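Local coordinates for protein beta-lactamase (Francisella tularensis subsp. tularensis, PDB 3P09) that probably hydrolyses beta-lactam antibiotics as a class A serine beta-lactamase, opening the beta-lactam ring to give a substituted beta-amino acid, at residues G212-A217 with S269-I274; L255-T260 with Q276-I281; G97-A102 with D126-N131. One frame throughout, in Å; residues are numbered along the deposited sequence. Where two conformers were deposited one is given.

Contacts 1 and 2 adjoin on the same face of the main antiparallel sheet, their centres 8 Å apart, and share helix 271-289, the last of the chain. Ile274 CD1 of contact 1 packs on Ile257 CG2 of contact 2 at 3.6 Å. Contact 3 lies in the helical part of the molecule, its centre 22 Å from that of contact 1 and 27 Å from that of contact 2. Contacts 1 and 3 both border the probable active site: Arg215 lies near, without touching, the residues of the probable SxxK site, Ser127 touches Lys67, and the side chains of Arg215 and Tyr101 lie about 4 Å and 5 Å, respectively, from bound sulfate, probably a crystallisation component. Contact 2 belongs to the core between sheet and helix 271-289.

Contact 1: residues G212-A217 with S269-I274; sequences GANRIA and SNEEII
A salt bridge between Arg215 and Glu271 dominates the polar part of this contact. Arg215 starts with CG beside the backbone N and then runs extended from CG to NE, which brings the NE edge of the guanidinium to the carboxylate, the two side chains crossing at about a right angle. NE donates to Glu271 OE2 over 2.8 Å with an N-H...O angle of 166°. The oxygen lies close to the guanidinium plane and accepts the N-H with its anti lone pair, while the two flat groups stand nearly upright to each other, 83° apart. With NE so engaged, NH1 bonds to Gly231 O and Asn240 O and NH2 to Thr232 OG1, so the group is fixed in rotation between the final helix and the sheet.

Two waters extend the grip on the carboxylate: one accepts from Asn214 N and donates to Glu271 OE2 (2.9 Å), the other donates to Glu271 OE1 (2.7 Å) and accepts a weak bond from Asn214 ND2. These bonds tie the type I turn Gly212-Arg215 to the start of helix 271-289, which packs on the five-stranded sheet of the class A beta-lactamase fold. Asn270 is the N-cap of that helix, its OD1 accepting from Ile273 N at 3.0 Å. The Glu271 charge in the first turn would suit the helix dipole.

Apolar contact is made through Ile274 CG2, a methyl that meets Arg215 CB at 3.9 Å and Ile216 CG1 at 4.3 Å.

Contact 2: residues L255-T260 with Q276-I281; sequences LGILYT and QAAKLI
Leu255 holds CG anti to its backbone N (chi1 167°), sending CD1 out from strand 253-260 toward the helix. Two residues on, Ile257 has CG1 beside the backbone N and CD1 fully extended (chi2 176°), so that a single methyl forms the leading point of the side chain. Ile281 likewise places CG1 beside its backbone N and directs CD1 back at the strand.

Leu255 and Ile281 thus meet tip to tip, CD1 to CD1 at 3.7 Å. Ile257 CD1 settles on the helix surface, 4.0 Å from Ala278 CB and 4.3 Å from Ala277 CB, and is flanked by Ile281 CD1 at 4.1 Å. The two alanines, with no more than a methyl each, let the isoleucine tip come down to the backbone, 3.9 Å from Ala278 N.

Strand and helix run roughly antiparallel, at 149°, the axes of segments 255-260 and 276-281 passing 10.0 Å apart at their closest, the helix-on-sheet layer of this alpha-beta sandwich. Ile41 of neighbouring strand 38-44 touches both Ile257 and Ile281, continuing the same core. Since the side chains that meet here are all aliphatic and buried, cohesion rests on dispersion and the exclusion of water, with shape rather than bond direction setting the fit.

Contact 3: residues G97-A102 with D126-N131; sequences GKLGYA and DSPASN
Ser125-Asp126-Ser127 probably corresponds to the SDN motif of class A beta-lactamases; Asp126 is the N-cap and Ser127 the first residue of helix 127-137, and the loop 97-102 lies against this helix start.

One backbone hydrogen bond joins the two: Ser127 N donates to Tyr101 O over 3.1 Å. It is almost straight at 176° and arrives nearly along the C=O axis.

In the capping residue Asp126, CG stands anti to the backbone N, and OD1 accepts from Ala129 N at 3.0 Å, met from above the carboxylate plane. OD1 also bonds to Thr105 OG1 and OD2 to Ile104 N, so the carboxylate is held at both oxygens as it lies against Ala102, whose C is 3.3 Å from OD2.

Van der Waals packing centres on Leu99 and Pro128. Leu99 CD1 rests 3.8 Å from Pro128 CG and 3.9 Å from Ser127 CB, and its tip meets Asn131 ND2, an amide bound to Glu161 O. On the same ring, Pro128 CG also touches Ala102 CB at 3.7 Å.

Ser127, whose side chain touches Lys67 of the probable catalytic SxxK element, reaches the loop through a water as well: this water accepts from Tyr101 N and lies 3.0 Å from Ser127 OG.

Contact 1: residues G212-A217 with S269-I274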
loop_
_atom_site.group_PDB
_atom_site.type_symbol
_atom_site.label_atom_id
_atom_site.label_comp_id
_atom_site.label_asym_id
_atom_site.label_seq_id
_atom_site.Cartn_x
_atom_site.Cartn_y
_atom_site.Cartn_z
ATOM N N GLY A 212 -1.303 -5.437 8.675
ATOM C CA GLY A 212 0.143 -5.586 8.648
ATOM C C GLY A 212 0.809 -5.917 9.975
ATOM O O GLY A 212 2.008 -5.725 10.131
ATOM N N ALA A 213 0.053 -6.430 10.938
ATOM C CA ALA A 213 0.644 -6.758 12.235
ATOM C C ALA A 213 1.836 -7.720 12.134
ATOM O O ALA A 213 2.741 -7.687 12.966
ATOM C CB ALA A 213 -0.420 -7.319 13.197
ATOM N N ASN A 214 1.838 -8.579 11.120
ATOM C CA ASN A 214 2.892 -9.582 10.998
ATOM C C ASN A 214 3.888 -9.249 9.897
ATOM O O ASN A 214 4.619 -10.121 9.409
ATOM C CB ASN A 214 2.294 -10.972 10.796
ATOM C CG ASN A 214 1.664 -11.517 12.062
ATOM O OD1 ASN A 214 2.356 -11.768 13.046
ATOM N ND2 ASN A 214 0.350 -11.700 12.047
ATOM N N ARG A 215 3.913 -7.981 9.504
ATOM C CA ARG A 215 4.849 -7.542 8.480
ATOM C C ARG A 215 5.807 -6.504 9.049
ATOM O O ARG A 215 6.509 -6.804 10.004
ATOM C CB ARG A 215 4.104 -7.126 7.211
ATOM C CG ARG A 215 3.360 -8.346 6.644
ATOM C CD ARG A 215 2.581 -8.072 5.366
ATOM N NE ARG A 215 1.799 -9.248 5.017
ATOM C CZ ARG A 215 1.180 -9.443 3.859
ATOM N NH1 ARG A 215 1.243 -8.532 2.887
ATOM N NH2 ARG A 215 0.501 -10.568 3.670
ATOM N N ILE A 216 5.849 -5.302 8.501
ATOM C CA ILE A 216 6.822 -4.324 9.005
ATOM C C ILE A 216 6.670 -4.063 10.507
ATOM O O ILE A 216 7.663 -4.026 11.255
ATOM C CB ILE A 216 6.720 -2.990 8.238
ATOM C CG1 ILE A 216 7.256 -3.166 6.808
ATOM C CG2 ILE A 216 7.468 -1.898 8.972
ATOM C CD1 ILE A 216 6.980 -1.985 5.869
ATOM N N ALA A 217 5.427 -3.875 10.943
ATOM C CA ALA A 217 5.145 -3.550 12.335
ATOM C C ALA A 217 5.744 -4.566 13.298
ATOM O O ALA A 217 6.164 -4.218 14.405
ATOM C CB ALA A 217 3.631 -3.427 12.563
ATOM N N SER A 269 2.231 -16.690 -0.107
ATOM C CA SER A 269 2.787 -15.475 0.490
ATOM C C SER A 269 3.840 -15.794 1.561
ATOM O O SER A 269 3.839 -16.879 2.157
ATOM C CB SER A 269 1.669 -14.632 1.096
ATOM O OG SER A 269 1.083 -15.323 2.186
ATOM N N ASN A 270 4.729 -14.841 1.811
ATOM C CA ASN A 270 5.810 -15.039 2.763
ATOM C C ASN A 270 5.976 -13.791 3.617
ATOM O O ASN A 270 6.623 -12.840 3.200
ATOM C CB ASN A 270 7.115 -15.341 2.007
ATOM C CG ASN A 270 8.295 -15.581 2.939
ATOM O OD1 ASN A 270 8.250 -15.244 4.125
ATOM N ND2 ASN A 270 9.357 -16.164 2.402
ATOM N N GLU A 271 5.370 -13.789 4.799
ATOM C CA GLU A 271 5.466 -12.650 5.709
ATOM C C GLU A 271 6.797 -12.633 6.463
ATOM O O GLU A 271 7.281 -11.577 6.875
ATOM C CB GLU A 271 4.298 -12.663 6.701
ATOM C CG GLU A 271 2.924 -12.439 6.052
ATOM C CD GLU A 271 1.813 -12.216 7.079
ATOM O OE1 GLU A 271 1.612 -13.097 7.944
ATOM O OE2 GLU A 271 1.151 -11.151 7.025
ATOM N N GLU A 272 7.399 -13.799 6.641
ATOM C CA GLU A 272 8.615 -13.879 7.446
ATOM C C GLU A 272 9.760 -13.105 6.807
ATOM O O GLU A 272 10.566 -12.487 7.503
ATOM C CB GLU A 272 9.033 -15.334 7.673
ATOM C CG GLU A 272 7.868 -16.307 7.730
ATOM C CD GLU A 272 7.585 -16.807 9.132
ATOM O OE1 GLU A 272 8.549 -17.151 9.850
ATOM O OE2 GLU A 272 6.393 -16.856 9.514
ATOM N N ILE A 273 9.853 -13.139 5.484
ATOM C CA ILE A 273 10.922 -12.400 4.837
ATOM C C ILE A 273 10.755 -10.889 5.043
ATOM O O ILE A 273 11.737 -10.172 5.243
ATOM C CB ILE A 273 11.073 -12.744 3.356
ATOM C CG1 ILE A 273 12.451 -12.300 2.860
ATOM C CG2 ILE A 273 9.951 -12.110 2.513
ATOM C CD1 ILE A 273 12.700 -12.617 1.391
ATOM N N ILE A 274 9.512 -10.415 5.007
ATOM C CA ILE A 274 9.235 -9.029 5.310
ATOM C C ILE A 274 9.674 -8.726 6.751
ATOM O O ILE A 274 10.314 -7.703 7.016
ATOM C CB ILE A 274 7.728 -8.683 5.155
ATOM C CG1 ILE A 274 7.190 -9.177 3.814
ATOM C CG2 ILE A 274 7.508 -7.178 5.308
ATOM C CD1 ILE A 274 7.809 -8.507 2.628
HETATM O O HOH W 1 0.314 -9.037 8.755
HETATM O O HOH W 2 -0.764 -12.595 9.031
#

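Contact 2: residues L255-T260 with Q276-I281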
loop_
_atom_site.group_PDB
_atom_site.type_symbol
_atom_site.label_atom_id
_atom_site.label_comp_id
_atom_site.label_asym_id
_atom_site.label_seq_id
_atom_site.Cartn_x
_atom_site.Cartn_y
_atom_site.Cartn_z
ATOM N N LEU A 255 8.738 3.574 4.267
ATOM C CA LEU A 255 9.469 2.351 3.997
ATOM C C LEU A 255 8.575 1.427 3.198
ATOM O O LEU A 255 7.475 1.106 3.633
ATOM C CB LEU A 255 9.875 1.678 5.311
ATOM C CG LEU A 255 10.375 0.241 5.224
ATOM C CD1 LEU A 255 11.636 0.132 4.351
ATOM C CD2 LEU A 255 10.631 -0.293 6.624
ATOM N N GLY A 256 9.042 1.029 2.022
ATOM C CA GLY A 256 8.337 0.048 1.205
ATOM C C GLY A 256 9.162 -1.222 1.131
ATOM O O GLY A 256 10.366 -1.156 0.881
ATOM N N ILE A 257 8.529 -2.369 1.377
ATOM C CA ILE A 257 9.173 -3.672 1.211
ATOM C C ILE A 257 8.258 -4.552 0.367
ATOM O O ILE A 257 7.119 -4.823 0.762
ATOM C CB ILE A 257 9.430 -4.360 2.569
ATOM C CG1 ILE A 257 10.266 -3.462 3.484
ATOM C CG2 ILE A 257 10.102 -5.700 2.355
ATOM C CD1 ILE A 257 10.486 -4.036 4.879
ATOM N N LEU A 258 8.734 -4.954 -0.814
ATOM C CA LEU A 258 7.931 -5.755 -1.733
ATOM C C LEU A 258 8.662 -7.069 -1.954
ATOM O O LEU A 258 9.897 -7.104 -2.013
ATOM C CB LEU A 258 7.733 -5.033 -3.067
ATOM C CG LEU A 258 7.388 -3.532 -2.953
ATOM C CD1 LEU A 258 7.243 -2.913 -4.340
ATOM C CD2 LEU A 258 6.129 -3.276 -2.150
ATOM N N TYR A 259 7.914 -8.156 -2.058
ATOM C CA TYR A 259 8.545 -9.458 -2.229
ATOM C C TYR A 259 7.765 -10.240 -3.265
ATOM O O TYR A 259 6.538 -10.233 -3.241
ATOM C CB TYR A 259 8.613 -10.240 -0.901
ATOM C CG TYR A 259 9.085 -11.652 -1.112
ATOM C CD1 TYR A 259 10.412 -11.913 -1.413
ATOM C CD2 TYR A 259 8.199 -12.731 -1.049
ATOM C CE1 TYR A 259 10.852 -13.211 -1.650
ATOM C CE2 TYR A 259 8.638 -14.036 -1.275
ATOM C CZ TYR A 259 9.967 -14.265 -1.577
ATOM O OH TYR A 259 10.428 -15.548 -1.813
ATOM N N THR A 260 8.470 -10.894 -4.181
ATOM C CA THR A 260 7.810 -11.768 -5.138
ATOM C C THR A 260 8.766 -12.854 -5.608
ATOM O O THR A 260 9.990 -12.678 -5.587
ATOM C CB THR A 260 7.247 -10.970 -6.352
ATOM O OG1 THR A 260 6.346 -11.791 -7.104
ATOM C CG2 THR A 260 8.362 -10.482 -7.251
ATOM N N GLN A 276 11.970 -10.094 8.515
ATOM C CA GLN A 276 13.413 -10.109 8.665
ATOM C C GLN A 276 14.053 -8.894 7.990
ATOM O O GLN A 276 14.968 -8.281 8.545
ATOM C CB GLN A 276 13.980 -11.436 8.156
ATOM C CG GLN A 276 13.604 -12.614 9.060
ATOM C CD GLN A 276 13.781 -13.956 8.376
ATOM O OE1 GLN A 276 14.808 -14.218 7.748
ATOM N NE2 GLN A 276 12.770 -14.809 8.483
ATOM N N ALA A 277 13.554 -8.540 6.810
ATOM C CA ALA A 277 14.021 -7.344 6.122
ATOM C C ALA A 277 13.753 -6.111 6.971
ATOM O O ALA A 277 14.618 -5.244 7.103
ATOM C CB ALA A 277 13.359 -7.206 4.763
ATOM N N ALA A 278 12.558 -6.039 7.553
ATOM C CA ALA A 278 12.189 -4.889 8.386
ATOM C C ALA A 278 13.066 -4.784 9.626
ATOM O O ALA A 278 13.336 -3.690 10.116
ATOM C CB ALA A 278 10.709 -4.957 8.781
ATOM N N LYS A 279 13.500 -5.924 10.146
ATOM C CA LYS A 279 14.329 -5.931 11.350
ATOM C C LYS A 279 15.727 -5.408 11.026
ATOM O O LYS A 279 16.330 -4.664 11.812
ATOM C CB LYS A 279 14.405 -7.340 11.940
ATOM C CG LYS A 279 15.248 -7.442 13.208
ATOM C CD LYS A 279 14.817 -6.392 14.226
ATOM C CE LYS A 279 15.077 -6.857 15.649
ATOM N NZ LYS A 279 14.171 -7.985 16.012
ATOM N N LEU A 280 16.240 -5.806 9.865
ATOM C CA LEU A 280 17.527 -5.316 9.402
ATOM C C LEU A 280 17.455 -3.808 9.310
ATOM O O LEU A 280 18.367 -3.097 9.715
ATOM C CB LEU A 280 17.862 -5.901 8.033
ATOM C CG LEU A 280 18.231 -7.385 8.042
ATOM C CD1 LEU A 280 18.280 -7.955 6.634
ATOM C CD2 LEU A 280 19.568 -7.580 8.753
ATOM N N ILE A 281 16.350 -3.322 8.778
ATOM C CA ILE A 281 16.208 -1.898 8.549
ATOM C C ILE A 281 16.089 -1.149 9.871
ATOM O O ILE A 281 16.728 -0.110 10.076
ATOM C CB ILE A 281 15.022 -1.622 7.631
ATOM C CG1 ILE A 281 15.363 -2.143 6.224
ATOM C CG2 ILE A 281 14.725 -0.138 7.591
ATOM C CD1 ILE A 281 14.173 -2.414 5.345
#

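Contact 3: residues G97-A102 with D126-N131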
loop_
_atom_site.group_PDB
_atom_site.type_symbol
_atom_site.label_atom_id
_atom_site.label_comp_id
_atom_site.label_asym_id
_atom_site.label_seq_id
_atom_site.Cartn_x
_atom_site.Cartn_y
_atom_site.Cartn_z
ATOM N N GLY A 97 -20.471 -8.983 -4.690
ATOM C CA GLY A 97 -20.228 -9.971 -5.735
ATOM C C GLY A 97 -19.652 -11.253 -5.163
ATOM O O GLY A 97 -20.160 -11.776 -4.174
ATOM N N LYS A 98 -18.578 -11.747 -5.767
ATOM C CA LYS A 98 -17.895 -12.932 -5.259
ATOM C C LYS A 98 -16.597 -12.578 -4.534
ATOM O O LYS A 98 -15.737 -13.435 -4.348
ATOM C CB LYS A 98 -17.604 -13.910 -6.390
ATOM C CG LYS A 98 -18.846 -14.470 -7.051
ATOM C CD LYS A 98 -18.474 -15.480 -8.130
ATOM C CE LYS A 98 -19.712 -15.983 -8.866
ATOM N NZ LYS A 98 -19.357 -16.722 -10.124
ATOM N N LEU A 99 -16.466 -11.316 -4.128
ATOM C CA LEU A 99 -15.301 -10.872 -3.374
ATOM C C LEU A 99 -15.422 -11.342 -1.928
ATOM O O LEU A 99 -16.386 -11.008 -1.233
ATOM C CB LEU A 99 -15.181 -9.354 -3.425
ATOM C CG LEU A 99 -14.926 -8.737 -4.804
ATOM C CD1 LEU A 99 -15.157 -7.241 -4.742
ATOM C CD2 LEU A 99 -13.510 -9.046 -5.315
ATOM N N GLY A 100 -14.440 -12.116 -1.481
ATOM C CA GLY A 100 -14.514 -12.764 -0.182
ATOM C C GLY A 100 -14.089 -11.909 1.001
ATOM O O GLY A 100 -14.567 -12.109 2.108
ATOM N N TYR A 101 -13.189 -10.957 0.787
ATOM C CA TYR A 101 -12.727 -10.140 1.907
ATOM C C TYR A 101 -13.426 -8.766 1.933
ATOM O O TYR A 101 -13.013 -7.835 1.240
ATOM C CB TYR A 101 -11.211 -9.980 1.872
ATOM C CG TYR A 101 -10.662 -9.473 3.183
ATOM C CD1 TYR A 101 -10.234 -8.162 3.323
ATOM C CD2 TYR A 101 -10.601 -10.308 4.290
ATOM C CE1 TYR A 101 -9.741 -7.700 4.539
ATOM C CE2 TYR A 101 -10.115 -9.860 5.500
ATOM C CZ TYR A 101 -9.685 -8.562 5.623
ATOM O OH TYR A 101 -9.203 -8.136 6.840
ATOM N N ALA A 102 -14.483 -8.662 2.737
ATOM C CA ALA A 102 -15.340 -7.475 2.777
ATOM C C ALA A 102 -15.758 -7.191 4.213
ATOM O O ALA A 102 -16.952 -7.187 4.541
ATOM C CB ALA A 102 -16.579 -7.702 1.913
ATOM N N ASP A 126 -10.638 -3.822 2.337
ATOM C CA ASP A 126 -11.986 -4.220 1.922
ATOM C C ASP A 126 -12.098 -4.090 0.394
ATOM O O ASP A 126 -11.963 -2.997 -0.160
ATOM C CB ASP A 126 -12.996 -3.293 2.629
ATOM C CG ASP A 126 -14.439 -3.772 2.501
ATOM O OD1 ASP A 126 -14.937 -3.905 1.360
ATOM O OD2 ASP A 126 -15.073 -4.004 3.554
ATOM N N SER A 127 -12.316 -5.209 -0.296
ATOM C CA SER A 127 -12.306 -5.217 -1.760
ATOM C C SER A 127 -13.515 -4.529 -2.402
ATOM O O SER A 127 -13.364 -3.701 -3.300
ATOM C CB SER A 127 -12.133 -6.646 -2.292
ATOM O OG SER A 127 -10.859 -7.154 -1.940
ATOM N N PRO A 128 -14.730 -4.864 -1.946
ATOM C CA PRO A 128 -15.867 -4.139 -2.511
ATOM C C PRO A 128 -15.760 -2.639 -2.281
ATOM O O PRO A 128 -16.154 -1.882 -3.161
ATOM C CB PRO A 128 -17.051 -4.716 -1.754
ATOM C CG PRO A 128 -16.609 -6.123 -1.414
ATOM C CD PRO A 128 -15.148 -5.987 -1.096
ATOM N N ALA A 129 -15.266 -2.228 -1.115
ATOM C CA ALA A 129 -15.098 -0.813 -0.826
ATOM C C ALA A 129 -14.212 -0.167 -1.887
ATOM O O ALA A 129 -14.519 0.925 -2.389
ATOM C CB ALA A 129 -14.508 -0.617 0.575
ATOM N N SER A 130 -13.125 -0.852 -2.231
ATOM C CA SER A 130 -12.171 -0.354 -3.219
ATOM C C SER A 130 -12.811 -0.195 -4.582
ATOM O O SER A 130 -12.600 0.807 -5.260
ATOM C CB SER A 130 -10.989 -1.316 -3.362
ATOM O OG SER A 130 -10.296 -1.417 -2.141
ATOM N N ASN A 131 -13.570 -1.201 -5.008
ATOM C CA ASN A 131 -14.190 -1.123 -6.332
ATOM C C ASN A 131 -15.206 0.020 -6.387
ATOM O O ASN A 131 -15.329 0.704 -7.399
ATOM C CB ASN A 131 -14.838 -2.463 -6.730
ATOM C CG ASN A 131 -13.806 -3.532 -7.109
ATOM O OD1 ASN A 131 -12.605 -3.270 -7.150
ATOM N ND2 ASN A 131 -14.280 -4.743 -7.379
HETATM O O HOH W 3 -11.765 -9.972 -1.861
#